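Putative glycosyltransferase (GalT1) (Streptococcus parasanguinis FW213, PDB 5HEA) probably transfers a sugar from a nucleotide-activated donor, the chain here being the C-terminal part, with a GT-A type glycosyltransferase domain, of a longer protein. Local coordinates at residues K33-G43 with R61-P72. Numbering follows the deposited sequence.
Sequences KNFEIILINDG and RIQILHQTNAGP
Asp42 places CG trans to its backbone N (chi1 -174°), which swings the carboxylate into the turn 67-71, while Gln67, its CG wedged between N and carbonyl carbon and its chain extended beyond, extends toward it. OD1 takes two donors: Ala70 N on the syn side at 2.8 Å from OD1, and Gln67 NE2, which comes from above the carboxylate plane, 3.0 Å from OD1 and almost straight. OD2 accepts Gly71 N, also syn, and Asn69 ND2 bonds to the backbone Asp42 O. The carboxylate thus holds the turn just before helix 72-82, where Gly71 is the N-cap. Ile40 CG2 packs against the amide of Gln67, 3.8 Å from its CD.

Leading into this turn, strands 35-41 and 62-66 run parallel as the two strands of a beta-alpha-beta unit with helix 48-58, in the Rossmann-like half of a GT-A fold, where strand 62-66 flanks 35-41 on the side away from strand 7-13. Backbone bonds alternate from Ile37 N to Arg61 O through Gln67 N to Asn41 O. Toward helix 48-58, Leu39 CD1 lies 3.7 Å from Ile62 CG2, and Asn41 ND2 donates to His66 ND1 with amide and ring nearly perpendicular (86°), while Asn41 OD1 is bonded to Ser44 OG; His66 NE2 bonds Glu53, and its ring meets Tyr279 of the second subunit.

At the start of the strands, Arg61 CD sits over one face of the Phe35 ring in a CH-pi contact, and the guanidinium lies beyond it, offset toward the rim at Phe35 CZ, planes 22° apart. Arg61 NH1 donates in plane to a lone pair of Lys33 O (3.0 Å), and Asp59 holds NH2 in a salt bridge.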
loop_
_atom_site.group_PDB
_atom_site.type_symbol
_atom_site.label_atom_id
_atom_site.label_comp_id
_atom_site.label_asym_id
_atom_site.label_seq_id
_atom_site.Cartn_x
_atom_site.Cartn_y
_atom_site.Cartn_z
ATOM N N LYS A 33 -33.634 -30.623 20.435
ATOM C CA LYS A 33 -32.582 -30.435 21.430
ATOM C C LYS A 33 -31.176 -30.740 20.918
ATOM O O LYS A 33 -30.200 -30.156 21.390
ATOM C CB LYS A 33 -32.870 -31.294 22.667
ATOM C CG LYS A 33 -34.224 -31.028 23.314
ATOM C CD LYS A 33 -34.270 -29.639 23.900
ATOM C CE LYS A 33 -35.628 -29.341 24.507
ATOM N NZ LYS A 33 -35.619 -28.027 25.217
ATOM N N ASN A 34 -31.069 -31.659 19.967
ATOM C CA ASN A 34 -29.755 -32.149 19.569
ATOM C C ASN A 34 -29.063 -31.274 18.518
ATOM O O ASN A 34 -28.968 -31.637 17.346
ATOM C CB ASN A 34 -29.828 -33.604 19.099
ATOM C CG ASN A 34 -28.456 -34.237 18.985
ATOM O OD1 ASN A 34 -27.468 -33.675 19.461
ATOM N ND2 ASN A 34 -28.383 -35.401 18.351
ATOM N N PHE A 35 -28.590 -30.113 18.951
ATOM C CA PHE A 35 -27.883 -29.222 18.050
ATOM C C PHE A 35 -26.574 -28.754 18.661
ATOM O O PHE A 35 -26.351 -28.887 19.864
ATOM C CB PHE A 35 -28.744 -28.006 17.680
ATOM C CG PHE A 35 -29.226 -27.214 18.870
ATOM C CD1 PHE A 35 -28.381 -26.337 19.532
ATOM C CD2 PHE A 35 -30.521 -27.353 19.324
ATOM C CE1 PHE A 35 -28.821 -25.619 20.628
ATOM C CE2 PHE A 35 -30.976 -26.638 20.412
ATOM C CZ PHE A 35 -30.127 -25.764 21.066
ATOM N N GLU A 36 -25.708 -28.218 17.808
ATOM C CA GLU A 36 -24.604 -27.394 18.251
ATOM C C GLU A 36 -24.761 -26.020 17.605
ATOM O O GLU A 36 -25.176 -25.898 16.443
ATOM C CB GLU A 36 -23.260 -28.023 17.885
ATOM C CG GLU A 36 -23.042 -28.239 16.396
ATOM C CD GLU A 36 -21.660 -28.799 16.076
ATOM O OE1 GLU A 36 -20.800 -28.867 16.981
ATOM O OE2 GLU A 36 -21.432 -29.179 14.913
ATOM N N ILE A 37 -24.460 -24.986 18.377
ATOM C CA ILE A 37 -24.399 -23.635 17.856
ATOM C C ILE A 37 -22.940 -23.267 17.710
ATOM O O ILE A 37 -22.194 -23.247 18.689
ATOM C CB ILE A 37 -25.077 -22.638 18.792
ATOM C CG1 ILE A 37 -26.557 -23.008 18.932
ATOM C CG2 ILE A 37 -24.893 -21.219 18.251
ATOM C CD1 ILE A 37 -27.303 -22.290 20.035
ATOM N N ILE A 38 -22.532 -23.009 16.473
ATOM C CA ILE A 38 -21.186 -22.562 16.188
ATOM C C ILE A 38 -21.211 -21.061 15.991
ATOM O O ILE A 38 -21.687 -20.556 14.971
ATOM C CB ILE A 38 -20.616 -23.271 14.967
ATOM C CG1 ILE A 38 -20.794 -24.779 15.143
ATOM C CG2 ILE A 38 -19.140 -22.917 14.784
ATOM C CD1 ILE A 38 -20.407 -25.562 13.941
ATOM N N LEU A 39 -20.755 -20.356 17.021
ATOM C CA LEU A 39 -20.675 -18.910 17.013
ATOM C C LEU A 39 -19.326 -18.506 16.452
ATOM O O LEU A 39 -18.306 -18.757 17.077
ATOM C CB LEU A 39 -20.800 -18.374 18.448
ATOM C CG LEU A 39 -22.188 -18.322 19.076
ATOM C CD1 LEU A 39 -22.124 -17.779 20.517
ATOM C CD2 LEU A 39 -23.094 -17.465 18.211
ATOM N N ILE A 40 -19.302 -17.888 15.275
ATOM C CA ILE A 40 -18.029 -17.414 14.745
ATOM C C ILE A 40 -17.896 -15.914 14.956
ATOM O O ILE A 40 -18.434 -15.112 14.182
ATOM C CB ILE A 40 -17.808 -17.775 13.253
ATOM C CG1 ILE A 40 -18.016 -19.276 13.016
ATOM C CG2 ILE A 40 -16.411 -17.364 12.810
ATOM C CD1 ILE A 40 -19.444 -19.641 12.655
ATOM N N ASN A 41 -17.192 -15.534 16.020
ATOM C CA ASN A 41 -16.914 -14.126 16.251
ATOM C C ASN A 41 -15.824 -13.673 15.288
ATOM O O ASN A 41 -14.660 -14.067 15.415
ATOM C CB ASN A 41 -16.487 -13.863 17.700
ATOM C CG ASN A 41 -15.905 -12.494 17.871
ATOM O OD1 ASN A 41 -16.391 -11.541 17.281
ATOM N ND2 ASN A 41 -14.836 -12.386 18.652
ATOM N N ASP A 42 -16.210 -12.828 14.338
ATOM C CA ASP A 42 -15.338 -12.384 13.250
ATOM C C ASP A 42 -14.599 -11.103 13.652
ATOM O O ASP A 42 -14.660 -10.085 12.956
ATOM C CB ASP A 42 -16.214 -12.173 11.991
ATOM C CG ASP A 42 -15.413 -11.855 10.736
ATOM O OD1 ASP A 42 -14.309 -12.415 10.537
ATOM O OD2 ASP A 42 -15.908 -11.033 9.938
ATOM N N GLY A 43 -13.920 -11.145 14.801
ATOM C CA GLY A 43 -13.148 -10.001 15.255
ATOM C C GLY A 43 -14.000 -8.806 15.671
ATOM O O GLY A 43 -13.607 -7.667 15.445
ATOM N N ARG A 61 -23.810 -26.706 24.335
ATOM C CA ARG A 61 -24.083 -26.891 22.910
ATOM C C ARG A 61 -23.475 -25.735 22.113
ATOM O O ARG A 61 -23.359 -25.800 20.890
ATOM C CB ARG A 61 -25.592 -27.031 22.655
ATOM C CG ARG A 61 -26.162 -28.361 23.173
ATOM C CD ARG A 61 -27.692 -28.419 23.131
ATOM N NE ARG A 61 -28.300 -27.396 23.975
ATOM C CZ ARG A 61 -29.610 -27.189 24.085
ATOM N NH1 ARG A 61 -30.475 -27.926 23.396
ATOM N NH2 ARG A 61 -30.061 -26.228 24.879
ATOM N N ILE A 62 -23.066 -24.684 22.818
ATOM C CA ILE A 62 -22.470 -23.522 22.163
ATOM C C ILE A 62 -20.951 -23.632 22.062
ATOM O O ILE A 62 -20.262 -23.780 23.075
ATOM C CB ILE A 62 -22.824 -22.216 22.890
ATOM C CG1 ILE A 62 -24.334 -21.985 22.868
ATOM C CG2 ILE A 62 -22.085 -21.048 22.258
ATOM C CD1 ILE A 62 -24.739 -20.605 23.321
ATOM N N GLN A 63 -20.438 -23.561 20.839
ATOM C CA GLN A 63 -18.999 -23.551 20.601
ATOM C C GLN A 63 -18.632 -22.191 20.023
ATOM O O GLN A 63 -19.281 -21.713 19.090
ATOM C CB GLN A 63 -18.596 -24.644 19.603
ATOM C CG GLN A 63 -19.277 -25.996 19.808
ATOM C CD GLN A 63 -18.934 -26.637 21.142
ATOM O OE1 GLN A 63 -19.807 -26.843 21.989
ATOM N NE2 GLN A 63 -17.659 -26.965 21.331
ATOM N N ILE A 64 -17.599 -21.560 20.566
ATOM C CA ILE A 64 -17.150 -20.293 20.003
ATOM C C ILE A 64 -15.868 -20.451 19.207
ATOM O O ILE A 64 -14.917 -21.090 19.656
ATOM C CB ILE A 64 -16.882 -19.252 21.084
ATOM C CG1 ILE A 64 -18.047 -19.167 22.052
ATOM C CG2 ILE A 64 -16.620 -17.883 20.460
ATOM C CD1 ILE A 64 -17.758 -18.258 23.172
ATOM N N LEU A 65 -15.852 -19.854 18.024
ATOM C CA LEU A 65 -14.620 -19.655 17.278
ATOM C C LEU A 65 -14.399 -18.155 17.173
ATOM O O LEU A 65 -15.201 -17.443 16.571
ATOM C CB LEU A 65 -14.723 -20.231 15.857
ATOM C CG LEU A 65 -14.862 -21.731 15.585
ATOM C CD1 LEU A 65 -14.869 -21.983 14.071
ATOM C CD2 LEU A 65 -13.747 -22.531 16.253
ATOM N N HIS A 66 -13.322 -17.672 17.768
ATOM C CA HIS A 66 -12.894 -16.302 17.565
ATOM C C HIS A 66 -11.912 -16.287 16.400
ATOM O O HIS A 66 -11.006 -17.101 16.349
ATOM C CB HIS A 66 -12.186 -15.789 18.817
ATOM C CG HIS A 66 -13.054 -15.753 20.034
ATOM N ND1 HIS A 66 -14.182 -14.966 20.121
ATOM C CD2 HIS A 66 -12.940 -16.378 21.230
ATOM C CE1 HIS A 66 -14.736 -15.119 21.310
ATOM N NE2 HIS A 66 -13.998 -15.968 22.006
ATOM N N GLN A 67 -12.084 -15.375 15.456
ATOM C CA GLN A 67 -11.102 -15.266 14.389
ATOM C C GLN A 67 -10.854 -13.817 14.064
ATOM O O GLN A 67 -11.722 -12.971 14.292
ATOM C CB GLN A 67 -11.570 -15.993 13.133
ATOM C CG GLN A 67 -12.756 -15.331 12.450
ATOM C CD GLN A 67 -13.195 -16.090 11.210
ATOM O OE1 GLN A 67 -12.992 -17.296 11.112
ATOM N NE2 GLN A 67 -13.792 -15.383 10.257
ATOM N N THR A 68 -9.673 -13.532 13.518
ATOM C CA THR A 68 -9.366 -12.204 12.998
ATOM C C THR A 68 -10.393 -11.862 11.930
ATOM O O THR A 68 -10.785 -12.730 11.151
ATOM C CB THR A 68 -7.944 -12.158 12.376
ATOM O OG1 THR A 68 -6.974 -12.504 13.373
ATOM C CG2 THR A 68 -7.633 -10.773 11.823
ATOM N N ASN A 69 -10.842 -10.610 11.906
ATOM C CA ASN A 69 -11.897 -10.191 10.976
ATOM C C ASN A 69 -11.563 -10.506 9.514
ATOM O O ASN A 69 -10.525 -10.080 9.003
ATOM C CB ASN A 69 -12.196 -8.697 11.129
ATOM C CG ASN A 69 -13.243 -8.213 10.145
ATOM O OD1 ASN A 69 -12.928 -7.517 9.179
ATOM N ND2 ASN A 69 -14.496 -8.592 10.379
ATOM N N ALA A 70 -12.444 -11.255 8.853
ATOM C CA ALA A 70 -12.209 -11.667 7.473
ATOM C C ALA A 70 -13.490 -11.639 6.618
ATOM O O ALA A 70 -13.463 -11.966 5.432
ATOM C CB ALA A 70 -11.554 -13.048 7.442
ATOM N N GLY A 71 -14.605 -11.248 7.223
ATOM C CA GLY A 71 -15.858 -11.068 6.498
ATOM C C GLY A 71 -16.846 -12.207 6.690
ATOM O O GLY A 71 -16.478 -13.274 7.176
ATOM N N PRO A 72 -18.112 -11.979 6.315
ATOM C CA PRO A 72 -19.201 -12.936 6.542
ATOM C C PRO A 72 -18.975 -14.256 5.804
ATOM O O PRO A 72 -19.370 -15.313 6.313
ATOM C CB PRO A 72 -20.436 -12.214 5.980
ATOM C CG PRO A 72 -20.066 -10.789 5.921
ATOM C CD PRO A 72 -18.593 -10.729 5.697
#